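Local coordinates for protein transcriptional regulator nlh2 (Aquifex aeolicus, PDB 4G3V) that probably regulates sigma54-dependent transcription, its GAF domain, captured here in an inactive state, acting as the regulatory module of the activator, at residues V42-A48 and G128-K134; L115-P119 and F145-N150; P119-G123 and L156-K161. All blocks are in the same frame, centred on the assembly; numbering follows the deposited sequence.

Interaction 1: residues V42-A48 and G128-K134; sequences VEHSFIA and GVITIFK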
ATOM      1  N   VAL A  42     -16.571   5.447  -4.172  1.00 36.89           N
ATOM      2  CA  VAL A  42     -16.245   6.753  -3.611  1.00 37.61           C
ATOM      3  C   VAL A  42     -16.656   7.830  -4.595  1.00 38.64           C
ATOM      4  O   VAL A  42     -15.981   8.052  -5.595  1.00 38.13           O
ATOM      5  CB  VAL A  42     -14.746   6.877  -3.318  1.00 34.57           C
ATOM      6  CG1 VAL A  42     -14.400   8.291  -2.883  1.00 33.71           C
ATOM      7  CG2 VAL A  42     -14.339   5.864  -2.266  1.00 33.80           C
ATOM      8  N   GLU A  43     -17.763   8.507  -4.301  1.00 39.70           N
ATOM      9  CA  GLU A  43     -18.377   9.407  -5.271  1.00 43.34           C
ATOM     10  C   GLU A  43     -17.797  10.824  -5.267  1.00 40.60           C
ATOM     11  O   GLU A  43     -17.897  11.529  -6.261  1.00 39.69           O
ATOM     12  CB  GLU A  43     -19.900   9.433  -5.059  1.00 50.65           C
ATOM     13  CG  GLU A  43     -20.591   8.120  -5.485  1.00 56.87           C
ATOM     14  CD  GLU A  43     -21.844   7.799  -4.674  1.00 65.59           C
ATOM     15  OE1 GLU A  43     -21.703   7.309  -3.533  1.00 71.82           O
ATOM     16  OE2 GLU A  43     -22.969   8.022  -5.171  1.00 66.37           O
ATOM     17  N   HIS A  44     -17.190  11.238  -4.159  1.00 37.21           N
ATOM     18  CA  HIS A  44     -16.584  12.560  -4.060  1.00 35.36           C
ATOM     19  C   HIS A  44     -15.193  12.451  -3.450  1.00 32.03           C
ATOM     20  O   HIS A  44     -15.018  11.842  -2.394  1.00 32.15           O
ATOM     21  CB  HIS A  44     -17.438  13.484  -3.185  1.00 36.68           C
ATOM     22  CG  HIS A  44     -18.895  13.495  -3.552  1.00 39.48           C
ATOM     23  ND1 HIS A  44     -19.397  14.273  -4.564  1.00 42.63           N
ATOM     24  CD2 HIS A  44     -19.949  12.819  -3.034  1.00 43.34           C
ATOM     25  CE1 HIS A  44     -20.707  14.088  -4.659  1.00 44.93           C
ATOM     26  NE2 HIS A  44     -21.065  13.212  -3.738  1.00 45.49           N
ATOM     27  N   SER A  45     -14.205  13.062  -4.085  1.00 29.62           N
ATOM     28  CA  SER A  45     -12.837  12.931  -3.604  1.00 29.71           C
ATOM     29  C   SER A  45     -11.946  13.979  -4.217  1.00 29.61           C
ATOM     30  O   SER A  45     -12.275  14.553  -5.257  1.00 29.81           O
ATOM     31  CB  SER A  45     -12.270  11.548  -3.964  1.00 30.21           C
ATOM     32  OG  SER A  45     -12.237  11.373  -5.370  1.00 29.04           O
ATOM     33  N   PHE A  46     -10.806  14.218  -3.579  1.00 27.74           N
ATOM     34  CA  PHE A  46      -9.797  15.074  -4.160  1.00 27.75           C
ATOM     35  C   PHE A  46      -8.422  14.709  -3.636  1.00 27.11           C
ATOM     36  O   PHE A  46      -8.295  14.069  -2.602  1.00 26.60           O
ATOM     37  CB  PHE A  46     -10.120  16.568  -3.940  1.00 29.90           C
ATOM     38  CG  PHE A  46     -10.052  17.028  -2.500  1.00 29.72           C
ATOM     39  CD1 PHE A  46      -8.836  17.278  -1.886  1.00 31.05           C
ATOM     40  CD2 PHE A  46     -11.215  17.249  -1.783  1.00 32.58           C
ATOM     41  CE1 PHE A  46      -8.779  17.717  -0.551  1.00 30.70           C
ATOM     42  CE2 PHE A  46     -11.178  17.693  -0.462  1.00 30.76           C
ATOM     43  CZ  PHE A  46      -9.962  17.930   0.155  1.00 30.07           C
ATOM     44  N   ILE A  47      -7.407  15.075  -4.411  1.00 27.31           N
ATOM     45  CA  ILE A  47      -6.023  14.955  -4.008  1.00 26.40           C
ATOM     46  C   ILE A  47      -5.482  16.374  -4.027  1.00 28.75           C
ATOM     47  O   ILE A  47      -5.574  17.060  -5.045  1.00 29.87           O
ATOM     48  CB  ILE A  47      -5.237  14.032  -4.959  1.00 25.83           C
ATOM     49  CG1 ILE A  47      -5.771  12.608  -4.833  1.00 26.02           C
ATOM     50  CG2 ILE A  47      -3.756  14.080  -4.660  1.00 26.36           C
ATOM     51  CD1 ILE A  47      -5.329  11.642  -5.936  1.00 25.08           C
ATOM     52  N   ALA A  48      -4.986  16.829  -2.876  1.00 28.71           N
ATOM     53  CA  ALA A  48      -4.422  18.167  -2.748  1.00 30.41           C
ATOM     54  C   ALA A  48      -2.913  18.066  -2.567  1.00 31.77           C
ATOM     55  O   ALA A  48      -2.410  17.153  -1.905  1.00 29.96           O
ATOM     56  CB  ALA A  48      -5.035  18.887  -1.583  1.00 33.07           C
ATOM     57  N   GLY A 128       1.123  16.164   0.385  1.00 28.11           N
ATOM     58  CA  GLY A 128      -0.255  16.279  -0.050  1.00 25.88           C
ATOM     59  C   GLY A 128      -1.204  15.523   0.862  1.00 24.77           C
ATOM     60  O   GLY A 128      -0.802  14.925   1.872  1.00 25.30           O
ATOM     61  N   VAL A 129      -2.481  15.568   0.512  1.00 23.17           N
ATOM     62  CA  VAL A 129      -3.509  14.826   1.247  1.00 24.78           C
ATOM     63  C   VAL A 129      -4.507  14.278   0.246  1.00 24.82           C
ATOM     64  O   VAL A 129      -4.834  14.959  -0.731  1.00 26.46           O
ATOM     65  CB  VAL A 129      -4.264  15.747   2.244  1.00 25.39           C
ATOM     66  CG1 VAL A 129      -5.464  15.020   2.874  1.00 24.89           C
ATOM     67  CG2 VAL A 129      -3.293  16.301   3.307  1.00 27.32           C
ATOM     68  N   ILE A 130      -4.964  13.044   0.454  1.00 22.07           N
ATOM     69  CA  ILE A 130      -6.102  12.546  -0.314  1.00 22.16           C
ATOM     70  C   ILE A 130      -7.283  12.496   0.632  1.00 23.52           C
ATOM     71  O   ILE A 130      -7.178  11.965   1.741  1.00 23.49           O
ATOM     72  CB  ILE A 130      -5.840  11.176  -0.960  1.00 24.06           C
ATOM     73  CG1 ILE A 130      -7.121  10.634  -1.599  1.00 25.16           C
ATOM     74  CG2 ILE A 130      -5.278  10.181   0.040  1.00 22.75           C
ATOM     75  CD1 ILE A 130      -6.909   9.363  -2.434  1.00 25.15           C
ATOM     76  N   THR A 131      -8.395  13.087   0.191  1.00 25.04           N
ATOM     77  CA  THR A 131      -9.604  13.193   0.991  1.00 24.75           C
ATOM     78  C   THR A 131     -10.774  12.592   0.224  1.00 27.92           C
ATOM     79  O   THR A 131     -10.990  12.911  -0.957  1.00 29.21           O
ATOM     80  CB  THR A 131      -9.907  14.651   1.309  1.00 26.55           C
ATOM     81  OG1 THR A 131      -8.847  15.186   2.116  1.00 27.37           O
ATOM     82  CG2 THR A 131     -11.251  14.801   2.032  1.00 28.02           C
ATOM     83  N   ILE A 132     -11.530  11.735   0.889  1.00 25.45           N
ATOM     84  CA  ILE A 132     -12.684  11.106   0.258  1.00 26.12           C
ATOM     85  C   ILE A 132     -13.917  11.226   1.140  1.00 27.40           C
ATOM     86  O   ILE A 132     -13.816  11.328   2.359  1.00 26.68           O
ATOM     87  CB  ILE A 132     -12.427   9.608  -0.074  1.00 28.94           C
ATOM     88  CG1 ILE A 132     -12.383   8.745   1.180  1.00 32.54           C
ATOM     89  CG2 ILE A 132     -11.119   9.435  -0.830  1.00 29.82           C
ATOM     90  CD1 ILE A 132     -13.670   8.053   1.498  1.00 35.16           C
ATOM     91  N   PHE A 133     -15.083  11.215   0.509  1.00 29.36           N
ATOM     92  CA  PHE A 133     -16.346  11.217   1.218  1.00 30.46           C
ATOM     93  C   PHE A 133     -17.124   9.971   0.791  1.00 32.26           C
ATOM     94  O   PHE A 133     -17.222   9.669  -0.405  1.00 35.96           O
ATOM     95  CB  PHE A 133     -17.142  12.462   0.853  1.00 31.42           C
ATOM     96  CG  PHE A 133     -16.545  13.739   1.364  1.00 33.54           C
ATOM     97  CD1 PHE A 133     -15.546  14.377   0.660  1.00 33.30           C
ATOM     98  CD2 PHE A 133     -16.996  14.304   2.550  1.00 34.83           C
ATOM     99  CE1 PHE A 133     -14.995  15.553   1.123  1.00 36.44           C
ATOM    100  CE2 PHE A 133     -16.450  15.472   3.020  1.00 35.64           C
ATOM    101  CZ  PHE A 133     -15.444  16.104   2.300  1.00 36.30           C
ATOM    102  N   LYS A 134     -17.662   9.238   1.751  1.00 33.55           N
ATOM    103  CA  LYS A 134     -18.381   8.024   1.434  1.00 35.58           C
ATOM    104  C   LYS A 134     -19.336   7.646   2.563  1.00 37.56           C
ATOM    105  O   LYS A 134     -19.014   7.825   3.731  1.00 36.91           O
ATOM    106  CB  LYS A 134     -17.386   6.892   1.197  1.00 36.23           C
ATOM    107  CG  LYS A 134     -18.039   5.542   0.919  1.00 39.95           C
ATOM    108  CD  LYS A 134     -16.979   4.497   0.605  1.00 42.77           C
ATOM    109  CE  LYS A 134     -17.558   3.097   0.603  1.00 44.55           C
ATOM    110  NZ  LYS A 134     -18.537   2.917  -0.500  1.00 44.02           N
TER
HETATM  111  O   HOH W   1     -19.036   8.196  -1.891  1.00 54.15           O

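Interaction 2: residues L115-P119 and F145-N150; sequences LIAAP and FYQTIN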
ATOM      1  N   LEU A 115     -15.919  11.411   6.239  1.00 30.36           N
ATOM      2  CA  LEU A 115     -14.771  11.989   5.569  1.00 28.45           C
ATOM      3  C   LEU A 115     -13.539  11.215   6.022  1.00 28.20           C
ATOM      4  O   LEU A 115     -13.320  11.040   7.221  1.00 29.52           O
ATOM      5  CB  LEU A 115     -14.647  13.473   5.934  1.00 32.43           C
ATOM      6  CG  LEU A 115     -13.577  14.308   5.230  1.00 35.05           C
ATOM      7  CD1 LEU A 115     -13.797  15.796   5.456  1.00 38.82           C
ATOM      8  CD2 LEU A 115     -12.198  13.927   5.689  1.00 33.19           C
ATOM      9  N   ILE A 116     -12.751  10.722   5.076  1.00 25.07           N
ATOM     10  CA  ILE A 116     -11.458  10.130   5.423  1.00 27.41           C
ATOM     11  C   ILE A 116     -10.375  10.891   4.677  1.00 26.30           C
ATOM     12  O   ILE A 116     -10.433  11.025   3.459  1.00 26.05           O
ATOM     13  CB  ILE A 116     -11.369   8.648   5.041  1.00 29.96           C
ATOM     14  CG1 ILE A 116     -12.428   7.843   5.787  1.00 29.39           C
ATOM     15  CG2 ILE A 116      -9.961   8.097   5.333  1.00 28.93           C
ATOM     16  CD1 ILE A 116     -12.508   6.400   5.351  1.00 33.26           C
ATOM     17  N   ALA A 117      -9.395  11.388   5.417  1.00 24.95           N
ATOM     18  CA  ALA A 117      -8.311  12.151   4.835  1.00 26.37           C
ATOM     19  C   ALA A 117      -6.998  11.536   5.293  1.00 25.81           C
ATOM     20  O   ALA A 117      -6.787  11.320   6.498  1.00 24.82           O
ATOM     21  CB  ALA A 117      -8.410  13.615   5.242  1.00 27.13           C
ATOM     22  N   ALA A 118      -6.129  11.233   4.333  1.00 23.81           N
ATOM     23  CA  ALA A 118      -4.860  10.581   4.629  1.00 22.75           C
ATOM     24  C   ALA A 118      -3.717  11.354   3.996  1.00 21.93           C
ATOM     25  O   ALA A 118      -3.833  11.869   2.865  1.00 22.14           O
ATOM     26  CB  ALA A 118      -4.856   9.155   4.123  1.00 25.26           C
ATOM     27  N   PRO A 119      -2.590  11.412   4.703  1.00 22.87           N
ATOM     28  CA  PRO A 119      -1.442  12.167   4.201  1.00 23.61           C
ATOM     29  C   PRO A 119      -0.738  11.422   3.069  1.00 24.14           C
ATOM     30  O   PRO A 119      -0.762  10.182   2.987  1.00 24.86           O
ATOM     31  CB  PRO A 119      -0.528  12.277   5.421  1.00 25.57           C
ATOM     32  CG  PRO A 119      -0.843  11.081   6.228  1.00 27.95           C
ATOM     33  CD  PRO A 119      -2.301  10.751   5.987  1.00 23.08           C
ATOM     34  N   PHE A 145     -12.127   0.536   6.064  1.00 49.54           N
ATOM     35  CA  PHE A 145     -11.969   1.283   4.833  1.00 42.69           C
ATOM     36  C   PHE A 145     -10.825   2.284   4.967  1.00 40.11           C
ATOM     37  O   PHE A 145     -10.068   2.527   4.013  1.00 39.23           O
ATOM     38  CB  PHE A 145     -13.270   2.008   4.515  1.00 41.69           C
ATOM     39  CG  PHE A 145     -13.404   2.404   3.084  1.00 39.64           C
ATOM     40  CD1 PHE A 145     -13.877   1.505   2.154  1.00 43.39           C
ATOM     41  CD2 PHE A 145     -13.078   3.674   2.674  1.00 38.78           C
ATOM     42  CE1 PHE A 145     -14.013   1.870   0.832  1.00 44.58           C
ATOM     43  CE2 PHE A 145     -13.203   4.048   1.356  1.00 39.74           C
ATOM     44  CZ  PHE A 145     -13.667   3.149   0.433  1.00 43.34           C
ATOM     45  N   TYR A 146     -10.677   2.852   6.158  1.00 36.66           N
ATOM     46  CA  TYR A 146      -9.632   3.821   6.388  1.00 36.41           C
ATOM     47  C   TYR A 146      -8.259   3.244   6.051  1.00 32.82           C
ATOM     48  O   TYR A 146      -7.416   3.944   5.498  1.00 35.76           O
ATOM     49  CB  TYR A 146      -9.629   4.335   7.840  1.00 40.09           C
ATOM     50  CG  TYR A 146      -8.232   4.616   8.309  1.00 49.29           C
ATOM     51  CD1 TYR A 146      -7.479   5.629   7.724  1.00 53.06           C
ATOM     52  CD2 TYR A 146      -7.640   3.845   9.300  1.00 52.40           C
ATOM     53  CE1 TYR A 146      -6.172   5.875   8.124  1.00 55.74           C
ATOM     54  CE2 TYR A 146      -6.343   4.082   9.704  1.00 57.10           C
ATOM     55  CZ  TYR A 146      -5.611   5.097   9.114  1.00 58.99           C
ATOM     56  OH  TYR A 146      -4.317   5.341   9.524  1.00 62.39           O
ATOM     57  N   GLN A 147      -8.022   1.979   6.383  1.00 31.60           N
ATOM     58  CA  GLN A 147      -6.701   1.380   6.163  1.00 31.83           C
ATOM     59  C   GLN A 147      -6.362   1.450   4.676  1.00 30.79           C
ATOM     60  O   GLN A 147      -5.229   1.770   4.281  1.00 28.62           O
ATOM     61  CB  GLN A 147      -6.659  -0.074   6.664  1.00 36.84           C
ATOM     62  CG  GLN A 147      -5.245  -0.698   6.670  1.00 39.66           C
ATOM     63  CD  GLN A 147      -5.171  -2.072   7.363  1.00 42.49           C
ATOM     64  OE1 GLN A 147      -6.193  -2.656   7.727  1.00 45.18           O
ATOM     65  NE2 GLN A 147      -3.949  -2.580   7.557  1.00 40.84           N
ATOM     66  N   THR A 148      -7.352   1.166   3.846  1.00 27.66           N
ATOM     67  CA  THR A 148      -7.136   1.171   2.408  1.00 28.34           C
ATOM     68  C   THR A 148      -6.869   2.577   1.857  1.00 24.71           C
ATOM     69  O   THR A 148      -5.998   2.762   1.005  1.00 25.32           O
ATOM     70  CB  THR A 148      -8.314   0.525   1.689  1.00 29.10           C
ATOM     71  OG1 THR A 148      -8.323  -0.872   1.991  1.00 30.86           O
ATOM     72  CG2 THR A 148      -8.189   0.699   0.198  1.00 29.73           C
ATOM     73  N   ILE A 149      -7.580   3.585   2.348  1.00 24.79           N
ATOM     74  CA  ILE A 149      -7.287   4.946   1.917  1.00 26.00           C
ATOM     75  C   ILE A 149      -5.863   5.328   2.351  1.00 26.07           C
ATOM     76  O   ILE A 149      -5.124   6.000   1.611  1.00 25.27           O
ATOM     77  CB  ILE A 149      -8.338   5.944   2.439  1.00 26.32           C
ATOM     78  CG1 ILE A 149      -9.721   5.560   1.905  1.00 29.48           C
ATOM     79  CG2 ILE A 149      -7.973   7.389   2.035  1.00 26.89           C
ATOM     80  CD1 ILE A 149      -9.821   5.550   0.402  1.00 30.38           C
ATOM     81  N   ASN A 150      -5.457   4.904   3.544  1.00 24.27           N
ATOM     82  CA  ASN A 150      -4.090   5.179   3.969  1.00 26.48           C
ATOM     83  C   ASN A 150      -3.071   4.545   3.019  1.00 25.53           C
ATOM     84  O   ASN A 150      -2.051   5.157   2.692  1.00 23.21           O
ATOM     85  CB  ASN A 150      -3.826   4.705   5.383  1.00 28.68           C
ATOM     86  CG  ASN A 150      -2.428   5.100   5.863  1.00 34.96           C
ATOM     87  OD1 ASN A 150      -2.148   6.285   6.071  1.00 39.16           O
ATOM     88  ND2 ASN A 150      -1.539   4.119   5.997  1.00 34.45           N
TER
HETATM   89  O   HOH W   2      -1.310   7.809   4.170  1.00 40.05           O

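Interaction 3: residues P119-G123 and L156-K161; sequences PIKVG and LGMFFK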
ATOM      1  N   PRO A 119      -2.590  11.412   4.703  1.00 22.87           N
ATOM      2  CA  PRO A 119      -1.442  12.167   4.201  1.00 23.61           C
ATOM      3  C   PRO A 119      -0.738  11.422   3.069  1.00 24.14           C
ATOM      4  O   PRO A 119      -0.762  10.182   2.987  1.00 24.86           O
ATOM      5  CB  PRO A 119      -0.528  12.277   5.421  1.00 25.57           C
ATOM      6  CG  PRO A 119      -0.843  11.081   6.228  1.00 27.95           C
ATOM      7  CD  PRO A 119      -2.301  10.751   5.987  1.00 23.08           C
ATOM      8  N   ILE A 120      -0.138  12.213   2.191  1.00 23.55           N
ATOM      9  CA  ILE A 120       0.704  11.731   1.114  1.00 23.59           C
ATOM     10  C   ILE A 120       2.107  12.215   1.452  1.00 25.48           C
ATOM     11  O   ILE A 120       2.374  13.420   1.412  1.00 25.70           O
ATOM     12  CB  ILE A 120       0.254  12.328  -0.237  1.00 23.87           C
ATOM     13  CG1 ILE A 120      -1.151  11.848  -0.580  1.00 24.45           C
ATOM     14  CG2 ILE A 120       1.214  11.939  -1.353  1.00 27.34           C
ATOM     15  CD1 ILE A 120      -1.803  12.613  -1.735  1.00 24.85           C
ATOM     16  N   LYS A 121       2.987  11.275   1.791  1.00 23.60           N
ATOM     17  CA  LYS A 121       4.308  11.599   2.323  1.00 24.67           C
ATOM     18  C   LYS A 121       5.447  11.132   1.437  1.00 23.97           C
ATOM     19  O   LYS A 121       5.428  10.013   0.921  1.00 23.73           O
ATOM     20  CB  LYS A 121       4.491  10.949   3.685  1.00 26.20           C
ATOM     21  CG  LYS A 121       3.579  11.516   4.760  1.00 27.04           C
ATOM     22  CD  LYS A 121       4.027  11.051   6.140  1.00 30.69           C
ATOM     23  CE  LYS A 121       3.052  11.458   7.196  1.00 33.58           C
ATOM     24  NZ  LYS A 121       3.510  11.038   8.555  1.00 34.24           N
ATOM     25  N   VAL A 122       6.440  12.002   1.301  1.00 27.20           N
ATOM     26  CA  VAL A 122       7.682  11.684   0.618  1.00 27.03           C
ATOM     27  C   VAL A 122       8.836  11.888   1.601  1.00 27.76           C
ATOM     28  O   VAL A 122       9.068  13.011   2.111  1.00 28.55           O
ATOM     29  CB  VAL A 122       7.891  12.583  -0.598  1.00 28.97           C
ATOM     30  CG1 VAL A 122       9.216  12.257  -1.267  1.00 28.95           C
ATOM     31  CG2 VAL A 122       6.729  12.437  -1.576  1.00 28.38           C
ATOM     32  N   GLY A 123       9.560  10.812   1.869  1.00 28.05           N
ATOM     33  CA  GLY A 123      10.622  10.846   2.868  1.00 29.87           C
ATOM     34  C   GLY A 123      10.067  11.184   4.248  1.00 30.65           C
ATOM     35  O   GLY A 123      10.756  11.781   5.079  1.00 33.48           O
ATOM     36  N   LEU A 156       0.489   7.058  -3.449  1.00 23.44           N
ATOM     37  CA  LEU A 156       0.619   8.385  -4.033  1.00 23.04           C
ATOM     38  C   LEU A 156       1.941   9.058  -3.606  1.00 22.11           C
ATOM     39  O   LEU A 156       2.549   9.798  -4.379  1.00 25.03           O
ATOM     40  CB  LEU A 156      -0.591   9.249  -3.656  1.00 21.33           C
ATOM     41  CG  LEU A 156      -1.875   8.874  -4.406  1.00 21.47           C
ATOM     42  CD1 LEU A 156      -3.109   9.509  -3.777  1.00 22.04           C
ATOM     43  CD2 LEU A 156      -1.777   9.295  -5.898  1.00 23.90           C
ATOM     44  N   GLY A 157       2.381   8.811  -2.375  1.00 20.85           N
ATOM     45  CA  GLY A 157       3.666   9.328  -1.923  1.00 23.63           C
ATOM     46  C   GLY A 157       4.792   8.827  -2.821  1.00 23.84           C
ATOM     47  O   GLY A 157       5.668   9.576  -3.226  1.00 24.05           O
ATOM     48  N   MET A 158       4.765   7.539  -3.151  1.00 23.96           N
ATOM     49  CA  MET A 158       5.750   6.948  -4.052  0.78 23.60           C
ATOM     50  C   MET A 158       5.677   7.646  -5.406  1.00 24.29           C
ATOM     51  O   MET A 158       6.692   7.969  -6.010  1.00 26.37           O
ATOM     52  CB  MET A 158       5.493   5.452  -4.250  0.78 24.01           C
ATOM     53  CG  MET A 158       5.652   4.581  -3.006  0.78 26.37           C
ATOM     54  SD  MET A 158       7.341   4.411  -2.423  0.78 30.61           S
ATOM     55  CE  MET A 158       8.173   3.743  -3.855  0.78 28.33           C
ATOM     56  N   PHE A 159       4.450   7.875  -5.870  1.00 23.22           N
ATOM     57  CA  PHE A 159       4.228   8.514  -7.166  1.00 23.67           C
ATOM     58  C   PHE A 159       4.789   9.940  -7.187  1.00 25.56           C
ATOM     59  O   PHE A 159       5.398  10.363  -8.181  1.00 25.33           O
ATOM     60  CB  PHE A 159       2.745   8.553  -7.500  1.00 24.20           C
ATOM     61  CG  PHE A 159       2.443   9.054  -8.895  1.00 25.14           C
ATOM     62  CD1 PHE A 159       2.841   8.335 -10.000  1.00 23.18           C
ATOM     63  CD2 PHE A 159       1.759  10.245  -9.087  1.00 25.35           C
ATOM     64  CE1 PHE A 159       2.558   8.794 -11.283  1.00 25.41           C
ATOM     65  CE2 PHE A 159       1.466  10.708 -10.350  1.00 24.47           C
ATOM     66  CZ  PHE A 159       1.866   9.982 -11.454  1.00 23.30           C
ATOM     67  N   PHE A 160       4.569  10.687  -6.108  1.00 25.34           N
ATOM     68  CA  PHE A 160       5.115  12.045  -6.015  1.00 28.71           C
ATOM     69  C   PHE A 160       6.652  12.037  -6.125  1.00 30.56           C
ATOM     70  O   PHE A 160       7.258  12.916  -6.769  1.00 30.39           O
ATOM     71  CB  PHE A 160       4.708  12.725  -4.699  1.00 28.01           C
ATOM     72  CG  PHE A 160       3.278  13.232  -4.662  1.00 25.06           C
ATOM     73  CD1 PHE A 160       2.280  12.673  -5.450  1.00 27.02           C
ATOM     74  CD2 PHE A 160       2.935  14.272  -3.811  1.00 26.56           C
ATOM     75  CE1 PHE A 160       0.970  13.149  -5.390  1.00 27.67           C
ATOM     76  CE2 PHE A 160       1.632  14.745  -3.738  1.00 28.69           C
ATOM     77  CZ  PHE A 160       0.648  14.187  -4.523  1.00 26.77           C
ATOM     78  N   LYS A 161       7.281  11.051  -5.495  1.00 28.64           N
ATOM     79  CA  LYS A 161       8.733  10.878  -5.584  1.00 30.86           C
ATOM     80  C   LYS A 161       9.137  10.518  -7.020  1.00 32.12           C
ATOM     81  O   LYS A 161      10.103  11.064  -7.567  1.00 32.86           O
ATOM     82  CB  LYS A 161       9.180   9.780  -4.611  1.00 32.08           C
ATOM     83  CG  LYS A 161      10.684   9.482  -4.608  1.00 33.50           C
ATOM     84  CD  LYS A 161      11.505  10.633  -4.066  1.00 37.15           C
ATOM     85  CE  LYS A 161      12.996  10.320  -4.131  1.00 41.09           C
ATOM     86  NZ  LYS A 161      13.811  11.329  -3.429  1.00 44.16           N
TER

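Interaction 1: residues V42-A48 and G128-K134
Rotamers shape how these two antiparallel strands pack on both faces of their sheet. Phe46 takes chi1 near +67° (p), which swings its ring back across the neighbouring strand, so that Thr131 CB sits 3.8 Å from the centroid of the Phe46 ring in a CH-pi contact over the face. Thr131, in the m rotamer, shares a hydrogen bond between its OG1 and that of Thr78, and the neighbouring strand 54-61 meets the Phe46 side chain through Ile57. Backbone bonds fix this register: Phe46 N to Thr131 O at 2.9 Å and Thr131 N to Phe46 O at 3.0 Å, followed by Ala48 N to Val129 O at 2.8 Å. The pairing lies in the middle of the antiparallel GAF-domain sheet. On its other face Ser45, Ile47, Ile130 and Ile132 look toward helices 25-40 and 139-162; m Ile47 and t Ile130 meet at CG1 to CG1, 4.0 Å. Val42, in the t rotamer, brings its CG1 to 3.7 Å from Ile132 CB, while water 1 joins Glu43 N and Phe133 O.

Interaction 2: residues L115-P119 and F145-N150
Helix-on-sheet packing brings these segments together: the long C-terminal helix 139-162 lies across strand 113-122 of the GAF-domain sheet, an alpha/beta layer contact in which apolar side chains do the work. The short axes approach to 8.3 Å and cross at -36°, running in broadly the same direction. Since alternate strand residues face the helix, Ile116 and Ala118 carry the contact, whereas Ala117 turns to the other face, where it meets Val81 of helix 76-84. Ile116 is the larger of the two: Ile116 CD1 reaches 3.9 Å from Phe145 CD2, near the plane of that ring, and Ile116 CG2 lies 3.9 Å from Ile149 CG2 and 4.2 Å from Tyr146 CD1. Ala118, being small, lets the helix come close: its CA is 5.5 Å from Asn150 CA, and its CB is 4.1 Å from Ile149 CG2. The helix surface beyond belongs partly to the dimer, as Tyr146 packs on Ile9 of the second subunit and Asn150 ND2 hydrogen-bonds Asn13 OD1 of that subunit. The carbonyl side of the same amide faces Pro119, where water 2 bridges Pro119 O (2.7 Å) and Asn150 OD1 (2.6 Å).

Interaction 3: residues P119-G123 and L156-K161
From Ile120 onward, the end of strand 113-122 shows how a glycine lets a helix settle closely on a sheet. Ile120 points at the helix and sends CG2 over the Phe160 ring, 3.8 Å from its centroid and 14° off the normal, a CH-pi contact; the same CG2 lies 3.5 Å from Gly157 N, and Ile120 CD1 meets Leu156 CD1 at 3.9 Å. The CA-to-CB bond of Lys121 points away from the helix, and its NZ hydrogen-bonds Gly85 O, but its backbone carbonyl approaches the helix: Lys121 O is 3.4 Å from Gly157 CA, a CA-H...O contact. A beta carbon on Gly157 would clash with this oxygen. Val122 next places CG2 3.7 Å from Phe160 CB and CG1 4.0 Å from Lys161 CD, near Thr20 of the second subunit. Gly123 then leaves the strand with positive phi, and its N hydrogen-bonds Thr20 OG1 of that subunit. In this GAF-domain helix-sheet layer, the bare Gly157 permits axes only 6.6 Å apart, and the attraction is chiefly apolar and close-range.

The three contacts form one layered unit, a sheet with helix 139-162 laid over it. Interaction 1 supplies two central strands, and strand 113-122, the next neighbour, carries both helix contacts. Probable hydrogen bonds make the join: Ile132 N to Ile116 O at 2.9 Å ties interaction 1 to interaction 2, and Gly128 O to Ile120 N at 2.8 Å ties it to interaction 3. Ile47 CD1 also meets Leu156 CD1 at 3.8 Å. Interactions 2 and 3 have centres about 14 Å apart, overlap only at Pro119, and follow the strand and helix in the same direction. Both touch the second subunit, whereas interaction 1 stays within its own chain.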